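CrtC domain-containing protein (Fusarium vanettenii 77-13-4, PDB 7A0Q) is a kievitone hydratase, a probably secreted lyase that probably adds water to the plant isoflavonoid kievitone and so helps the fungus detoxify it. Local coordinates at residues 90-95 with 143-148; 96-101 with 301-306. All coordinates share one frame; numbering follows the deposited sequence.

Contact 1 (90-95 with 143-148); sequences ASTLNL and DNVTFD
Ala90 CB sits at the edge of the Phe147 ring, near its plane, 3.8 Å from Phe147 CZ and almost as near CE2. The same methyl meets a second neighbour on the other strand, Val145 CG1, at 3.9 Å, and so is shared between two side chains of segment 143-148. Val145 presents this methyl because CG1 lies anti to its backbone N (chi1 -178°). CG1 also approaches the methyl of Thr92, CG2, more loosely, at 4.3 Å. Thr92 CG2 in turn reaches the Phe147 ring obliquely, at CD2, so Val145 and Phe147 each touch both Ala90 and Thr92, which do not meet each other. Phe147 CG sits between the backbone N and the carbonyl carbon (chi1 56°). Strands 86-94 and 145-152 belong to the β-sheet framework of the N-terminal lipocalin-like domain; their short segments cross almost perpendicularly, at 93°, with axes 7.2 Å apart at closest approach. This is nearly orthogonal packing of two strands through their buried side chains, not edge pairing: Ala90 and Thr92 take their backbone partners from Tyr103 and His101. At the turn end of the contact the chemistry becomes polar. One water donates to Asn144 O at 2.6 Å and hydrogen-bonds Thr92 OG1 at 2.7 Å, bridging two oxygens that are 4.3 Å apart. Thr92 therefore serves both halves, its methyl toward the hydrocarbon cluster and its hydroxyl toward the water, and the direct joining of the two strands rests on van der Waals packing with a single solvent bridge at the margin.

Contact 2 (96-101 with 301-306); sequences ETNEYH and SYTEDQ
Tyr100 lays one ring face over the backbone of 305-306, where the turn between strands 86-94 and 100-107 of the N-terminal lipocalin-like domain meets the irregular interruption of strand 295-308 in the C-terminal eight-stranded barrel. The CH-π contact comes from Gln306 CA, 3.8 Å from the ring centroid and 25° off the normal. Asp305 O lies over the same face, 3.4 Å above the plane and offset toward the rim. Tyr100 CG is anti to the backbone N (chi1 172°).

In van der Waals contact, the Asn98 side chain runs alongside Thr303 in the opposite direction, ND2 being 3.5 Å from Thr303 OG1. Its OD1 approaches Tyr302 CE2, the amide and ring planes 86° apart.

The polar links are few: the Tyr302 hydroxyl bonds to Leu95 O, and a water donates to Asp305 O at 2.8 Å and, weakly, to Asn98 O.

Within the segments, Thr97 OG1 accepts from Glu99 N in an ST turn and Gln306 NE2 donates to Thr303 O; Gln306 OE1 accepts from Phe321 N of the barrel. Glu99 OE1 bonds His190 NE2 and also accepts, through its anti lone pair, from His101 NE2 at 2.7 Å, the oxygen nearly in the His101 ring plane.

How the contacts relate
From the N terminus, strand 86-94 carries residues 90-94 and turns through 95-99 into strand 100-107, so the first halves of both contacts form one continuous hairpin. Contact 1 closes a loop when the chain returns at 143-148, still in the N-terminal lipocalin-like domain; contact 2 closes a far longer one at 301-306, in the C-terminal barrel. The two closures cross, since their segments alternate along the sequence. Their centres are 12 Å apart, and they touch directly: Asn94 N lies 2.9 Å from Glu99 O, a probable hydrogen bond. The hairpin thus faces its own domain's interior through contact 1 and the neighbouring barrel through contact 2.

Contact 1 (90-95 with 143-148)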
ATOM      1  N   ALA A  90       5.694  -8.871   5.989  1.00 17.28           N
ATOM      2  CA  ALA A  90       4.618  -8.327   6.811  1.00 17.01           C
ATOM      3  C   ALA A  90       5.222  -7.566   7.976  1.00 19.17           C
ATOM      4  O   ALA A  90       6.349  -7.840   8.398  1.00 18.53           O
ATOM      5  CB  ALA A  90       3.690  -9.434   7.335  1.00 17.19           C
ATOM      6  N   SER A  91       4.434  -6.642   8.525  1.00 18.70           N
ATOM      7  CA  SER A  91       4.885  -5.871   9.677  1.00 19.19           C
ATOM      8  C   SER A  91       3.692  -5.447  10.517  1.00 17.44           C
ATOM      9  O   SER A  91       2.549  -5.413  10.049  1.00 17.49           O
ATOM     10  CB  SER A  91       5.697  -4.638   9.256  1.00 18.02           C
ATOM     11  OG  SER A  91       4.889  -3.672   8.592  1.00 19.13           O
ATOM     12  N   THR A  92       3.975  -5.129  11.781  1.00 18.84           N
ATOM     13  CA  THR A  92       2.994  -4.523  12.670  1.00 16.09           C
ATOM     14  C   THR A  92       3.627  -3.320  13.340  1.00 17.99           C
ATOM     15  O   THR A  92       4.815  -3.344  13.675  1.00 20.42           O
ATOM     16  CB  THR A  92       2.498  -5.496  13.746  1.00 20.47           C
ATOM     17  OG1 THR A  92       3.588  -5.803  14.622  1.00 22.91           O
ATOM     18  CG2 THR A  92       1.974  -6.781  13.117  1.00 18.69           C
ATOM     19  N   LEU A  93       2.833  -2.266  13.518  1.00 18.46           N
ATOM     20  CA  LEU A  93       3.267  -1.054  14.202  1.00 19.78           C
ATOM     21  C   LEU A  93       2.222  -0.707  15.248  1.00 21.80           C
ATOM     22  O   LEU A  93       1.045  -0.543  14.917  1.00 19.48           O
ATOM     23  CB  LEU A  93       3.447   0.113  13.221  1.00 19.56           C
ATOM     24  CG  LEU A  93       3.830   1.467  13.835  1.00 19.98           C
ATOM     25  CD1 LEU A  93       5.236   1.418  14.432  1.00 20.60           C
ATOM     26  CD2 LEU A  93       3.697   2.599  12.818  1.00 20.65           C
ATOM     27  N   ASN A  94       2.651  -0.617  16.506  1.00 21.36           N
ATOM     28  CA  ASN A  94       1.798  -0.154  17.593  1.00 23.23           C
ATOM     29  C   ASN A  94       1.846   1.370  17.633  1.00 23.28           C
ATOM     30  O   ASN A  94       2.907   1.955  17.870  1.00 24.72           O
ATOM     31  CB  ASN A  94       2.270  -0.756  18.919  1.00 25.26           C
ATOM     32  CG  ASN A  94       1.386  -0.363  20.102  1.00 26.84           C
ATOM     33  OD1 ASN A  94       0.972   0.785  20.231  1.00 27.62           O
ATOM     34  ND2 ASN A  94       1.117  -1.320  20.982  1.00 28.93           N
ATOM     35  N   LEU A  95       0.699   2.020  17.415  1.00 22.05           N
ATOM     36  CA  LEU A  95       0.698   3.472  17.303  1.00 23.07           C
ATOM     37  C   LEU A  95       0.843   4.169  18.650  1.00 25.28           C
ATOM     38  O   LEU A  95       1.168   5.361  18.678  1.00 26.51           O
ATOM     39  CB  LEU A  95      -0.574   3.950  16.604  1.00 21.58           C
ATOM     40  CG  LEU A  95      -0.721   3.492  15.149  1.00 20.81           C
ATOM     41  CD1 LEU A  95      -1.903   4.197  14.484  1.00 23.00           C
ATOM     42  CD2 LEU A  95       0.563   3.741  14.364  1.00 24.60           C
ATOM     43  N   ASP A 143       6.718 -15.695  14.302  1.00 34.29           N
ATOM     44  CA  ASP A 143       6.977 -15.193  15.642  1.00 39.02           C
ATOM     45  C   ASP A 143       7.073 -13.672  15.609  1.00 31.53           C
ATOM     46  O   ASP A 143       7.770 -13.098  14.767  1.00 34.26           O
ATOM     47  CB  ASP A 143       8.254 -15.816  16.207  1.00 47.58           C
ATOM     48  CG  ASP A 143       8.032 -17.232  16.710  1.00 49.67           C
ATOM     49  OD1 ASP A 143       6.898 -17.546  17.137  1.00 53.93           O
ATOM     50  OD2 ASP A 143       8.993 -18.028  16.678  1.00 56.37           O
ATOM     51  N   ASN A 144       6.311 -13.028  16.492  1.00 35.06           N
ATOM     52  CA  ASN A 144       6.191 -11.583  16.653  1.00 32.36           C
ATOM     53  C   ASN A 144       5.508 -10.884  15.479  1.00 27.23           C
ATOM     54  O   ASN A 144       5.379  -9.659  15.517  1.00 25.74           O
ATOM     55  CB  ASN A 144       7.544 -10.906  16.920  1.00 33.13           C
ATOM     56  CG  ASN A 144       8.226 -11.448  18.162  1.00 42.18           C
ATOM     57  OD1 ASN A 144       8.034 -10.930  19.261  1.00 48.02           O
ATOM     58  ND2 ASN A 144       9.022 -12.494  17.993  1.00 45.17           N
ATOM     59  N   VAL A 145       5.064 -11.608  14.448  1.00 22.87           N
ATOM     60  CA  VAL A 145       4.180 -11.038  13.426  1.00 20.59           C
ATOM     61  C   VAL A 145       3.096 -12.061  13.100  1.00 20.11           C
ATOM     62  O   VAL A 145       3.233 -12.867  12.174  1.00 22.36           O
ATOM     63  CB  VAL A 145       4.949 -10.620  12.158  1.00 21.72           C
ATOM     64  CG1 VAL A 145       3.992  -9.985  11.140  1.00 22.32           C
ATOM     65  CG2 VAL A 145       6.051  -9.649  12.490  1.00 24.00           C
ATOM     66  N   THR A 146       2.017 -12.052  13.872  1.00 19.46           N
ATOM     67  CA  THR A 146       0.945 -13.021  13.716  1.00 19.09           C
ATOM     68  C   THR A 146      -0.382 -12.279  13.664  1.00 18.75           C
ATOM     69  O   THR A 146      -0.676 -11.469  14.545  1.00 20.63           O
ATOM     70  CB  THR A 146       0.950 -14.039  14.871  1.00 21.55           C
ATOM     71  OG1 THR A 146       2.101 -14.887  14.749  1.00 21.49           O
ATOM     72  CG2 THR A 146      -0.300 -14.907  14.826  1.00 20.72           C
ATOM     73  N   PHE A 147      -1.157 -12.519  12.612  1.00 18.95           N
ATOM     74  CA  PHE A 147      -2.439 -11.843  12.457  1.00 18.48           C
ATOM     75  C   PHE A 147      -3.262 -12.618  11.444  1.00 17.26           C
ATOM     76  O   PHE A 147      -2.754 -13.480  10.725  1.00 18.76           O
ATOM     77  CB  PHE A 147      -2.274 -10.366  12.042  1.00 17.65           C
ATOM     78  CG  PHE A 147      -1.462 -10.157  10.781  1.00 16.66           C
ATOM     79  CD1 PHE A 147      -2.034 -10.350   9.523  1.00 17.17           C
ATOM     80  CD2 PHE A 147      -0.138  -9.738  10.857  1.00 16.27           C
ATOM     81  CE1 PHE A 147      -1.281 -10.151   8.362  1.00 16.82           C
ATOM     82  CE2 PHE A 147       0.620  -9.514   9.690  1.00 16.79           C
ATOM     83  CZ  PHE A 147       0.035  -9.721   8.452  1.00 17.47           C
ATOM     84  N   ASP A 148      -4.552 -12.311  11.406  1.00 16.50           N
ATOM     85  CA  ASP A 148      -5.473 -12.988  10.491  1.00 17.03           C
ATOM     86  C   ASP A 148      -6.588 -11.983  10.212  1.00 21.75           C
ATOM     87  O   ASP A 148      -7.532 -11.850  10.994  1.00 17.79           O
ATOM     88  CB  ASP A 148      -5.991 -14.287  11.097  1.00 18.27           C
ATOM     89  CG  ASP A 148      -6.798 -15.123  10.121  1.00 27.80           C
ATOM     90  OD1 ASP A 148      -7.075 -14.660   8.997  1.00 22.31           O
ATOM     91  OD2 ASP A 148      -7.174 -16.256  10.495  1.00 27.40           O
TER
HETATM   92  O   HOH W   1       3.428  -8.031  16.202  1.00 25.41           O

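Contact 2 (96-101 with 301-306)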
ATOM      1  N   GLU A  96       0.621   3.454  19.755  1.00 27.26           N
ATOM      2  CA  GLU A  96       0.818   4.059  21.068  1.00 27.84           C
ATOM      3  C   GLU A  96       2.286   4.046  21.478  1.00 30.73           C
ATOM      4  O   GLU A  96       2.800   5.043  21.995  1.00 33.03           O
ATOM      5  CB  GLU A  96      -0.020   3.328  22.117  1.00 30.15           C
ATOM      6  CG  GLU A  96       0.117   3.911  23.524  1.00 34.93           C
ATOM      7  CD  GLU A  96      -0.138   2.882  24.616  1.00 52.82           C
ATOM      8  OE1 GLU A  96       0.305   3.114  25.763  1.00 58.90           O
ATOM      9  OE2 GLU A  96      -0.773   1.841  24.330  1.00 52.68           O
ATOM     10  N   THR A  97       2.974   2.928  21.261  1.00 31.62           N
ATOM     11  CA  THR A  97       4.312   2.718  21.798  1.00 32.36           C
ATOM     12  C   THR A  97       5.415   2.770  20.754  1.00 31.27           C
ATOM     13  O   THR A  97       6.594   2.780  21.131  1.00 30.35           O
ATOM     14  CB  THR A  97       4.384   1.357  22.500  1.00 32.49           C
ATOM     15  OG1 THR A  97       4.273   0.320  21.512  1.00 27.91           O
ATOM     16  CG2 THR A  97       3.255   1.220  23.502  1.00 34.98           C
ATOM     17  N   ASN A  98       5.066   2.788  19.466  1.00 28.51           N
ATOM     18  CA  ASN A  98       5.973   2.679  18.322  1.00 27.92           C
ATOM     19  C   ASN A  98       6.606   1.300  18.188  1.00 25.59           C
ATOM     20  O   ASN A  98       7.508   1.128  17.356  1.00 25.27           O
ATOM     21  CB  ASN A  98       7.090   3.732  18.343  1.00 25.30           C
ATOM     22  CG  ASN A  98       6.567   5.142  18.163  1.00 29.91           C
ATOM     23  OD1 ASN A  98       5.475   5.354  17.632  1.00 34.59           O
ATOM     24  ND2 ASN A  98       7.346   6.119  18.610  1.00 40.30           N
ATOM     25  N   GLU A  99       6.167   0.307  18.960  1.00 27.15           N
ATOM     26  CA  GLU A  99       6.744  -1.025  18.828  1.00 28.46           C
ATOM     27  C   GLU A  99       6.461  -1.584  17.439  1.00 23.47           C
ATOM     28  O   GLU A  99       5.316  -1.578  16.977  1.00 24.82           O
ATOM     29  CB  GLU A  99       6.194  -1.969  19.898  1.00 28.86           C
ATOM     30  CG  GLU A  99       6.865  -3.343  19.875  1.00 28.59           C
ATOM     31  CD  GLU A  99       6.334  -4.295  20.936  1.00 31.30           C
ATOM     32  OE1 GLU A  99       6.590  -5.512  20.822  1.00 29.28           O
ATOM     33  OE2 GLU A  99       5.657  -3.832  21.879  1.00 35.37           O
ATOM     34  N   TYR A 100       7.508  -2.085  16.786  1.00 25.27           N
ATOM     35  CA  TYR A 100       7.446  -2.456  15.378  1.00 21.75           C
ATOM     36  C   TYR A 100       8.113  -3.807  15.176  1.00 24.33           C
ATOM     37  O   TYR A 100       9.203  -4.048  15.702  1.00 25.13           O
ATOM     38  CB  TYR A 100       8.126  -1.378  14.529  1.00 25.00           C
ATOM     39  CG  TYR A 100       8.311  -1.698  13.058  1.00 22.66           C
ATOM     40  CD1 TYR A 100       7.259  -1.569  12.157  1.00 22.99           C
ATOM     41  CD2 TYR A 100       9.555  -2.086  12.561  1.00 22.68           C
ATOM     42  CE1 TYR A 100       7.436  -1.833  10.806  1.00 20.07           C
ATOM     43  CE2 TYR A 100       9.742  -2.355  11.207  1.00 22.98           C
ATOM     44  CZ  TYR A 100       8.677  -2.233  10.336  1.00 21.95           C
ATOM     45  OH  TYR A 100       8.850  -2.504   8.993  1.00 20.63           O
ATOM     46  N   HIS A 101       7.454  -4.686  14.423  1.00 22.10           N
ATOM     47  CA  HIS A 101       8.000  -5.990  14.078  1.00 20.78           C
ATOM     48  C   HIS A 101       7.790  -6.238  12.596  1.00 22.87           C
ATOM     49  O   HIS A 101       6.760  -5.848  12.041  1.00 20.87           O
ATOM     50  CB  HIS A 101       7.340  -7.099  14.891  1.00 23.16           C
ATOM     51  CG  HIS A 101       7.568  -6.966  16.363  1.00 28.39           C
ATOM     52  ND1 HIS A 101       8.725  -7.396  16.976  1.00 29.83           N
ATOM     53  CD2 HIS A 101       6.807  -6.413  17.337  1.00 28.07           C
ATOM     54  CE1 HIS A 101       8.659  -7.132  18.269  1.00 28.76           C
ATOM     55  NE2 HIS A 101       7.507  -6.534  18.513  1.00 29.31           N
ATOM     56  N   SER A 301       7.152  10.754   8.656  1.00 21.24           N
ATOM     57  CA  SER A 301       7.082   9.374   9.103  1.00 21.19           C
ATOM     58  C   SER A 301       6.799   9.331  10.602  1.00 24.79           C
ATOM     59  O   SER A 301       7.350  10.119  11.379  1.00 26.22           O
ATOM     60  CB  SER A 301       8.376   8.638   8.772  1.00 22.30           C
ATOM     61  OG  SER A 301       8.264   7.262   9.096  1.00 23.99           O
ATOM     62  N   TYR A 302       5.925   8.407  11.002  1.00 22.23           N
ATOM     63  CA  TYR A 302       5.445   8.350  12.383  1.00 24.05           C
ATOM     64  C   TYR A 302       6.556   7.962  13.354  1.00 27.42           C
ATOM     65  O   TYR A 302       6.607   8.463  14.485  1.00 26.03           O
ATOM     66  CB  TYR A 302       4.294   7.352  12.466  1.00 21.63           C
ATOM     67  CG  TYR A 302       3.461   7.399  13.728  1.00 20.70           C
ATOM     68  CD1 TYR A 302       2.481   8.372  13.903  1.00 24.35           C
ATOM     69  CD2 TYR A 302       3.623   6.444  14.721  1.00 25.27           C
ATOM     70  CE1 TYR A 302       1.700   8.402  15.048  1.00 24.59           C
ATOM     71  CE2 TYR A 302       2.850   6.465  15.862  1.00 24.38           C
ATOM     72  CZ  TYR A 302       1.893   7.448  16.019  1.00 25.77           C
ATOM     73  OH  TYR A 302       1.114   7.467  17.154  1.00 27.13           O
ATOM     74  N   THR A 303       7.431   7.051  12.942  1.00 24.39           N
ATOM     75  CA  THR A 303       8.567   6.626  13.743  1.00 27.49           C
ATOM     76  C   THR A 303       9.676   6.195  12.792  1.00 28.44           C
ATOM     77  O   THR A 303       9.429   5.898  11.620  1.00 27.68           O
ATOM     78  CB  THR A 303       8.183   5.501  14.714  1.00 28.66           C
ATOM     79  OG1 THR A 303       9.214   5.349  15.696  1.00 28.86           O
ATOM     80  CG2 THR A 303       7.990   4.176  13.976  1.00 23.97           C
ATOM     81  N   GLU A 304      10.909   6.182  13.305  1.00 24.57           N
ATOM     82  CA  GLU A 304      12.081   6.070  12.437  1.00 22.89           C
ATOM     83  C   GLU A 304      12.153   4.710  11.748  1.00 24.10           C
ATOM     84  O   GLU A 304      12.241   4.629  10.518  1.00 24.69           O
ATOM     85  CB  GLU A 304      13.366   6.325  13.235  1.00 27.69           C
ATOM     86  CG  GLU A 304      13.561   7.758  13.708  1.00 29.22           C
ATOM     87  CD  GLU A 304      12.718   8.096  14.928  1.00 39.71           C
ATOM     88  OE1 GLU A 304      12.111   7.175  15.513  1.00 36.15           O
ATOM     89  OE2 GLU A 304      12.669   9.285  15.308  1.00 46.85           O
ATOM     90  N   ASP A 305      12.152   3.629  12.526  1.00 24.18           N
ATOM     91  CA  ASP A 305      12.342   2.281  11.991  1.00 24.43           C
ATOM     92  C   ASP A 305      10.993   1.723  11.545  1.00 20.70           C
ATOM     93  O   ASP A 305      10.166   1.323  12.367  1.00 23.09           O
ATOM     94  CB  ASP A 305      12.999   1.382  13.034  1.00 25.70           C
ATOM     95  CG  ASP A 305      13.191  -0.052  12.546  1.00 30.77           C
ATOM     96  OD1 ASP A 305      13.002  -0.325  11.339  1.00 27.19           O
ATOM     97  OD2 ASP A 305      13.540  -0.912  13.384  1.00 32.26           O
ATOM     98  N   GLN A 306      10.775   1.692  10.230  1.00 20.81           N
ATOM     99  CA  GLN A 306       9.635   0.998   9.623  1.00 22.09           C
ATOM    100  C   GLN A 306      10.086   0.310   8.340  1.00 20.76           C
ATOM    101  O   GLN A 306       9.433   0.386   7.296  1.00 20.96           O
ATOM    102  CB  GLN A 306       8.470   1.950   9.350  1.00 20.68           C
ATOM    103  CG  GLN A 306       8.005   2.747  10.563  1.00 21.10           C
ATOM    104  CD  GLN A 306       6.736   3.526  10.299  1.00 21.35           C
ATOM    105  OE1 GLN A 306       5.657   2.953  10.195  1.00 20.64           O
ATOM    106  NE2 GLN A 306       6.862   4.845  10.166  1.00 20.16           N
TER
HETATM  107  O   HOH W   2      10.102   1.343  15.189  1.00 36.81           O